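Local coordinates for competence damage-inducible protein A (Klebsiella pneumoniae subsp. pneumoniae MGH 78578, PDB 5V01) that is of unknown function but belongs to the CinA family, some members of which are nicotinamide-nucleotide amidases, at residues W31-A36 with A56-G61; F131-R136 with V158-A163. All blocks are in the same frame, centred on the assembly; numbering follows the deposited sequence.

Interaction 1. Residues W31-A36 with A56-G61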
loop_
_atom_site.group_PDB
_atom_site.type_symbol
_atom_site.label_atom_id
_atom_site.label_comp_id
_atom_site.label_asym_id
_atom_site.label_seq_id
_atom_site.Cartn_x
_atom_site.Cartn_y
_atom_site.Cartn_z
ATOM N N TRP A 31 12.707 -7.731 14.611
ATOM C CA TRP A 31 11.412 -7.024 14.653
ATOM C C TRP A 31 10.799 -6.891 13.273
ATOM O O TRP A 31 11.502 -6.797 12.272
ATOM C CB TRP A 31 11.552 -5.640 15.274
ATOM C CG TRP A 31 11.955 -5.635 16.732
ATOM C CD1 TRP A 31 11.958 -6.678 17.582
ATOM C CD2 TRP A 31 12.408 -4.499 17.480
ATOM N NE1 TRP A 31 12.399 -6.274 18.827
ATOM C CE2 TRP A 31 12.667 -4.934 18.787
ATOM C CE3 TRP A 31 12.602 -3.151 17.168
ATOM C CZ2 TRP A 31 13.132 -4.077 19.784
ATOM C CZ3 TRP A 31 13.057 -2.296 18.157
ATOM C CH2 TRP A 31 13.312 -2.764 19.450
ATOM N N ARG A 32 9.471 -6.848 13.252
ATOM C CA ARG A 32 8.713 -6.718 12.026
ATOM C C ARG A 32 7.850 -5.473 12.090
ATOM O O ARG A 32 7.288 -5.130 13.136
ATOM C CB ARG A 32 7.861 -7.963 11.779
ATOM C CG ARG A 32 8.726 -9.192 11.631
ATOM C CD ARG A 32 7.941 -10.403 11.187
ATOM N NE ARG A 32 7.565 -10.317 9.780
ATOM C CZ ARG A 32 8.379 -10.535 8.744
ATOM N NH1 ARG A 32 9.666 -10.862 8.914
ATOM N NH2 ARG A 32 7.896 -10.443 7.507
ATOM N N LEU A 33 7.772 -4.809 10.951
ATOM C CA LEU A 33 7.088 -3.536 10.763
ATOM C C LEU A 33 5.846 -3.753 9.898
ATOM O O LEU A 33 5.866 -4.577 8.981
ATOM C CB LEU A 33 8.055 -2.605 10.025
ATOM C CG LEU A 33 7.562 -1.230 9.598
ATOM C CD1 LEU A 33 7.212 -0.341 10.795
ATOM C CD2 LEU A 33 8.638 -0.570 8.735
ATOM N N THR A 34 4.811 -2.951 10.135
ATOM C CA THR A 34 3.598 -2.913 9.300
ATOM C C THR A 34 3.171 -1.454 9.166
ATOM O O THR A 34 3.569 -0.596 9.967
ATOM C CB THR A 34 2.491 -3.771 9.900
ATOM O OG1 THR A 34 1.427 -3.876 8.989
ATOM C CG2 THR A 34 1.966 -3.225 11.185
ATOM N N THR A 35 2.391 -1.169 8.128
ATOM C CA THR A 35 2.008 0.202 7.809
ATOM C C THR A 35 0.551 0.341 7.441
ATOM O O THR A 35 -0.030 -0.545 6.791
ATOM C CB THR A 35 2.853 0.780 6.656
ATOM O OG1 THR A 35 2.707 -0.012 5.474
ATOM C CG2 THR A 35 4.296 0.906 7.036
ATOM N N ALA A 36 -0.017 1.489 7.805
ATOM C CA ALA A 36 -1.377 1.871 7.405
ATOM C C ALA A 36 -1.323 3.305 6.899
ATOM O O ALA A 36 -0.856 4.199 7.596
ATOM C CB ALA A 36 -2.361 1.755 8.567
ATOM N N ALA A 56 12.278 -10.101 5.200
ATOM C CA ALA A 56 12.970 -10.275 6.472
ATOM C C ALA A 56 12.456 -9.345 7.579
ATOM O O ALA A 56 12.779 -9.560 8.763
ATOM C CB ALA A 56 14.467 -10.083 6.284
ATOM N N PHE A 57 11.692 -8.312 7.212
ATOM C CA PHE A 57 11.194 -7.353 8.218
ATOM C C PHE A 57 9.793 -6.793 8.016
ATOM O O PHE A 57 9.310 -6.051 8.856
ATOM C CB PHE A 57 12.171 -6.176 8.372
ATOM C CG PHE A 57 12.300 -5.338 7.138
ATOM C CD1 PHE A 57 11.449 -4.268 6.907
ATOM C CD2 PHE A 57 13.233 -5.667 6.162
ATOM C CE1 PHE A 57 11.572 -3.518 5.743
ATOM C CE2 PHE A 57 13.359 -4.921 5.020
ATOM C CZ PHE A 57 12.509 -3.862 4.791
ATOM N N TYR A 58 9.133 -7.121 6.909
ATOM C CA TYR A 58 7.855 -6.476 6.548
ATOM C C TYR A 58 7.056 -7.401 5.686
ATOM O O TYR A 58 7.591 -8.010 4.745
ATOM C CB TYR A 58 8.141 -5.202 5.743
ATOM C CG TYR A 58 6.917 -4.420 5.272
ATOM C CD1 TYR A 58 6.339 -4.653 4.039
ATOM C CD2 TYR A 58 6.380 -3.426 6.053
ATOM C CE1 TYR A 58 5.239 -3.927 3.616
ATOM C CE2 TYR A 58 5.305 -2.692 5.652
ATOM C CZ TYR A 58 4.718 -2.939 4.432
ATOM O OH TYR A 58 3.654 -2.175 4.013
ATOM N N ASP A 59 5.769 -7.506 5.964
ATOM C CA ASP A 59 4.933 -8.172 4.980
ATOM C C ASP A 59 3.534 -7.661 4.771
ATOM O O ASP A 59 2.961 -8.074 3.791
ATOM C CB ASP A 59 4.916 -9.668 5.226
ATOM C CG ASP A 59 4.429 -10.017 6.590
ATOM O OD1 ASP A 59 3.399 -9.477 6.987
ATOM O OD2 ASP A 59 5.075 -10.853 7.261
ATOM N N THR A 60 3.031 -6.738 5.598
ATOM C CA THR A 60 1.672 -6.245 5.448
ATOM C C THR A 60 1.589 -4.724 5.479
ATOM O O THR A 60 2.084 -4.089 6.413
ATOM C CB THR A 60 0.787 -6.827 6.559
ATOM O OG1 THR A 60 0.798 -8.260 6.477
ATOM C CG2 THR A 60 -0.667 -6.340 6.468
ATOM N N GLY A 61 0.924 -4.163 4.484
ATOM C CA GLY A 61 0.532 -2.777 4.481
ATOM C C GLY A 61 -0.893 -2.639 4.005
ATOM O O GLY A 61 -1.358 -3.426 3.193
HETATM O O HOH W 1 13.099 -8.907 11.413
HETATM O O HOH W 2 4.808 -9.547 9.637
HETATM O O HOH W 3 4.201 -6.480 8.242
#
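Thr-35 and Tyr-58 meet at the buried end of this contact, where their side chains cross at about a right angle and Thr-35 OG1 lies 2.8 Å from Tyr-58 OH, near the ring plane, in a hydrogen bond that either hydroxyl could donate. Tyr-58 CG stands anti to its backbone N, and the ring passes beside the carbonyl of Leu-33, with CD2 3.2 Å from Leu-33 O. Here the strands are close: Gly-61 CA comes within 3.3 Å of Thr-35 O. Thr-60 O receives Thr-34 OG1 at 2.7 Å, from above its carbonyl plane, and a weak bond from Thr-35 N. The bond from Leu-33 N to Phe-57 O is shorter and straighter than that weak one (2.9 Å, 170°). Between them Leu-33 O and Asp-59 N stand 4.2 Å apart, too far for a direct bond, and an inserted water links Leu-33 O to Thr-60 N.

The solvent side belongs to Arg-32 and Asp-59, both partly exposed. Phe-57 C lies over the centre of one guanidinium face and Tyr-58 N over the same face, nearer the rim. Arg-32 NH2 forms a salt bridge to Asp-59 OD2 at 2.9 Å, from above the carboxylate plane, and a water joins Arg-32 NE to that oxygen. With axes only 17° from parallel, these neighbouring strands and the intervening helix 43-50 form a beta-alpha-beta crossover unit.

Interaction 2. Residues F131-R136 with V158-A163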
loop_
_atom_site.group_PDB
_atom_site.type_symbol
_atom_site.label_atom_id
_atom_site.label_comp_id
_atom_site.label_asym_id
_atom_site.label_seq_id
_atom_site.Cartn_x
_atom_site.Cartn_y
_atom_site.Cartn_z
ATOM N N PHE A 131 1.135 11.490 12.209
ATOM C CA PHE A 131 1.903 10.270 12.244
ATOM C C PHE A 131 1.705 9.581 13.568
ATOM O O PHE A 131 1.646 10.280 14.607
ATOM C CB PHE A 131 3.406 10.593 12.122
ATOM C CG PHE A 131 3.784 11.246 10.820
ATOM C CD1 PHE A 131 3.632 12.602 10.648
ATOM C CD2 PHE A 131 4.265 10.478 9.751
ATOM C CE1 PHE A 131 3.946 13.202 9.446
ATOM C CE2 PHE A 131 4.585 11.076 8.548
ATOM C CZ PHE A 131 4.446 12.436 8.389
ATOM N N ALA A 132 1.674 8.252 13.559
ATOM C CA ALA A 132 1.776 7.427 14.763
ATOM C C ALA A 132 2.816 6.342 14.561
ATOM O O ALA A 132 2.832 5.707 13.491
ATOM C CB ALA A 132 0.446 6.791 15.098
ATOM N N TRP A 133 3.680 6.140 15.553
ATOM C CA TRP A 133 4.618 5.029 15.576
ATOM C C TRP A 133 4.267 4.247 16.832
ATOM O O TRP A 133 4.331 4.793 17.950
ATOM C CB TRP A 133 6.082 5.498 15.611
ATOM C CG TRP A 133 6.492 6.381 14.508
ATOM C CD1 TRP A 133 7.227 6.016 13.380
ATOM C CD2 TRP A 133 6.300 7.792 14.409
ATOM N NE1 TRP A 133 7.460 7.111 12.608
ATOM C CE2 TRP A 133 6.902 8.212 13.198
ATOM C CE3 TRP A 133 5.713 8.762 15.240
ATOM C CZ2 TRP A 133 6.907 9.549 12.789
ATOM C CZ3 TRP A 133 5.723 10.077 14.827
ATOM C CH2 TRP A 133 6.323 10.465 13.628
ATOM N N ASN A 134 3.849 3.003 16.654
ATOM C CA ASN A 134 3.328 2.147 17.699
ATOM C C ASN A 134 4.291 0.971 17.847
ATOM O O ASN A 134 4.386 0.144 16.956
ATOM C CB ASN A 134 1.897 1.754 17.337
ATOM C CG ASN A 134 1.247 0.817 18.323
ATOM O OD1 ASN A 134 1.906 0.163 19.125
ATOM N ND2 ASN A 134 -0.076 0.715 18.219
ATOM N N PHE A 135 5.038 0.937 18.958
ATOM C CA PHE A 135 5.979 -0.132 19.259
ATOM C C PHE A 135 5.312 -1.009 20.314
ATOM O O PHE A 135 5.250 -0.634 21.486
ATOM C CB PHE A 135 7.318 0.454 19.776
ATOM C CG PHE A 135 8.311 -0.580 20.242
ATOM C CD1 PHE A 135 8.716 -1.626 19.446
ATOM C CD2 PHE A 135 8.890 -0.449 21.487
ATOM C CE1 PHE A 135 9.634 -2.572 19.889
ATOM C CE2 PHE A 135 9.810 -1.382 21.946
ATOM C CZ PHE A 135 10.155 -2.466 21.159
ATOM N N ARG A 136 4.805 -2.162 19.897
ATOM C CA ARG A 136 4.220 -3.162 20.795
ATOM C C ARG A 136 3.150 -2.593 21.735
ATOM O O ARG A 136 3.033 -3.030 22.875
ATOM C CB ARG A 136 5.342 -3.867 21.582
ATOM C CG ARG A 136 6.282 -4.645 20.681
ATOM C CD ARG A 136 7.401 -5.370 21.409
ATOM N NE ARG A 136 7.990 -6.402 20.555
ATOM C CZ ARG A 136 9.128 -7.052 20.802
ATOM N NH1 ARG A 136 9.849 -6.785 21.889
ATOM N NH2 ARG A 136 9.554 -7.987 19.955
ATOM N N VAL A 158 6.423 10.471 3.633
ATOM C CA VAL A 158 7.039 9.150 3.625
ATOM C C VAL A 158 8.470 9.215 4.198
ATOM O O VAL A 158 8.843 8.402 5.049
ATOM C CB VAL A 158 7.069 8.562 2.187
ATOM C CG1 VAL A 158 7.969 7.326 2.118
ATOM C CG2 VAL A 158 5.637 8.225 1.728
ATOM N N ARG A 159 9.255 10.187 3.738
ATOM C CA ARG A 159 10.628 10.352 4.215
ATOM C C ARG A 159 10.644 10.623 5.730
ATOM O O ARG A 159 11.451 10.049 6.466
ATOM C CB ARG A 159 11.311 11.484 3.448
ATOM C CG ARG A 159 12.808 11.348 3.232
ATOM C CD ARG A 159 13.281 12.530 2.401
ATOM N NE ARG A 159 12.833 13.787 2.999
ATOM C CZ ARG A 159 12.641 14.923 2.341
ATOM N NH1 ARG A 159 12.867 14.992 1.035
ATOM N NH2 ARG A 159 12.227 16.000 2.998
ATOM N N TYR A 160 9.735 11.474 6.197
ATOM C CA TYR A 160 9.678 11.805 7.629
ATOM C C TYR A 160 9.331 10.569 8.450
ATOM O O TYR A 160 9.921 10.317 9.494
ATOM C CB TYR A 160 8.654 12.917 7.881
ATOM C CG TYR A 160 8.637 13.365 9.313
ATOM C CD1 TYR A 160 9.626 14.205 9.779
ATOM C CD2 TYR A 160 7.691 12.897 10.220
ATOM C CE1 TYR A 160 9.663 14.603 11.089
ATOM C CE2 TYR A 160 7.733 13.300 11.536
ATOM C CZ TYR A 160 8.730 14.143 11.961
ATOM O OH TYR A 160 8.804 14.563 13.263
ATOM N N ALA A 161 8.338 9.814 7.993
ATOM C CA ALA A 161 7.946 8.605 8.710
ATOM C C ALA A 161 9.124 7.661 8.908
ATOM O O ALA A 161 9.312 7.089 9.984
ATOM C CB ALA A 161 6.814 7.885 8.005
ATOM N N LEU A 162 9.912 7.507 7.839
ATOM C CA LEU A 162 11.052 6.613 7.858
ATOM C C LEU A 162 12.218 7.169 8.685
ATOM O O LEU A 162 12.883 6.411 9.387
ATOM C CB LEU A 162 11.520 6.290 6.438
ATOM C CG LEU A 162 10.539 5.449 5.611
ATOM C CD1 LEU A 162 10.899 5.545 4.122
ATOM C CD2 LEU A 162 10.507 4.003 6.083
ATOM N N ALA A 163 12.502 8.465 8.536
ATOM C CA ALA A 163 13.602 9.088 9.282
ATOM C C ALA A 163 13.308 9.014 10.777
ATOM O O ALA A 163 14.192 8.691 11.582
ATOM C CB ALA A 163 13.814 10.518 8.839
#
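Phe-131, Tyr-160 and Trp-133 supply three aromatic rings to this strand-to-helix contact, and Ala-161 adds a methyl group and a carbonyl. Phe-131 and Tyr-160 make an edge-to-face pair: the ring centroids are 5.1 Å apart, the planes stand at 60°, and the edge of Tyr-160 is directed at the face of Phe-131. The touching atom is Tyr-160 CD2, which sits over the centre of the phenylalanine ring and is 3.8 Å from Phe-131 CZ. Tyr-160 CB points toward the strand, and CG is anti to the backbone N. Beside this pair, the methyl carbon Ala-161 CB approaches Phe-131 CE2 to 3.9 Å, so consecutive helix residues both pack on one phenylalanine.

Trp-133, two residues further along the strand, uses its indole edge twice. Tyr-160 CE2 lies at that edge, near the indole plane and 3.8 Å from Trp-133 CH2 on the benzo ring, and the two side chains cross at about a right angle. On the pyrrole part, Trp-133 NE1 donates to Ala-161 O at 3.2 Å. The evidence for a well-aimed bond is consistent: the N-H...O angle is 173°, the acceptor is only 6° out of the indole plane, and the donor lies in the carbonyl plane on a lone pair. This bond satisfies the buried indole N-H and, together with the Tyr-160 contact, ties down the rotation of the indole. Lys-168 makes a cation-pi contact with Trp-133.

The axes are 10.0 Å apart, and side chains span the distance, the indole reaching as far as a helix carbonyl. Helix 150-169 thus packs against strand 128-135 beside helix 15-29, which Leu-162 touches, while Lys-142 on the adjoining strand 138-145 meets both Trp-133 and Tyr-160.

In the fold
Interactions 1 and 2 are both mainly buried and reach the same five-stranded mixed sheet, but use it differently. Interaction 1 joins adjacent parallel strands, one of them outermost within the chain, through backbone bonds, hydroxyls, waters and a partly exposed salt bridge; Gly-61 also pairs with a strand of the second subunit, extending the sheet. Interaction 2, whose centre is about 5 Å from the centre of the chain, lies deeper than interaction 1 and fastens a helix over strand 128-135, in the antiparallel part of the sheet, with aromatic rings and one indole hydrogen bond. Their segments touch where Trp-31 CH2 packs 3.6 Å from Phe-135 CZ, beyond the strand-to-helix contact itself.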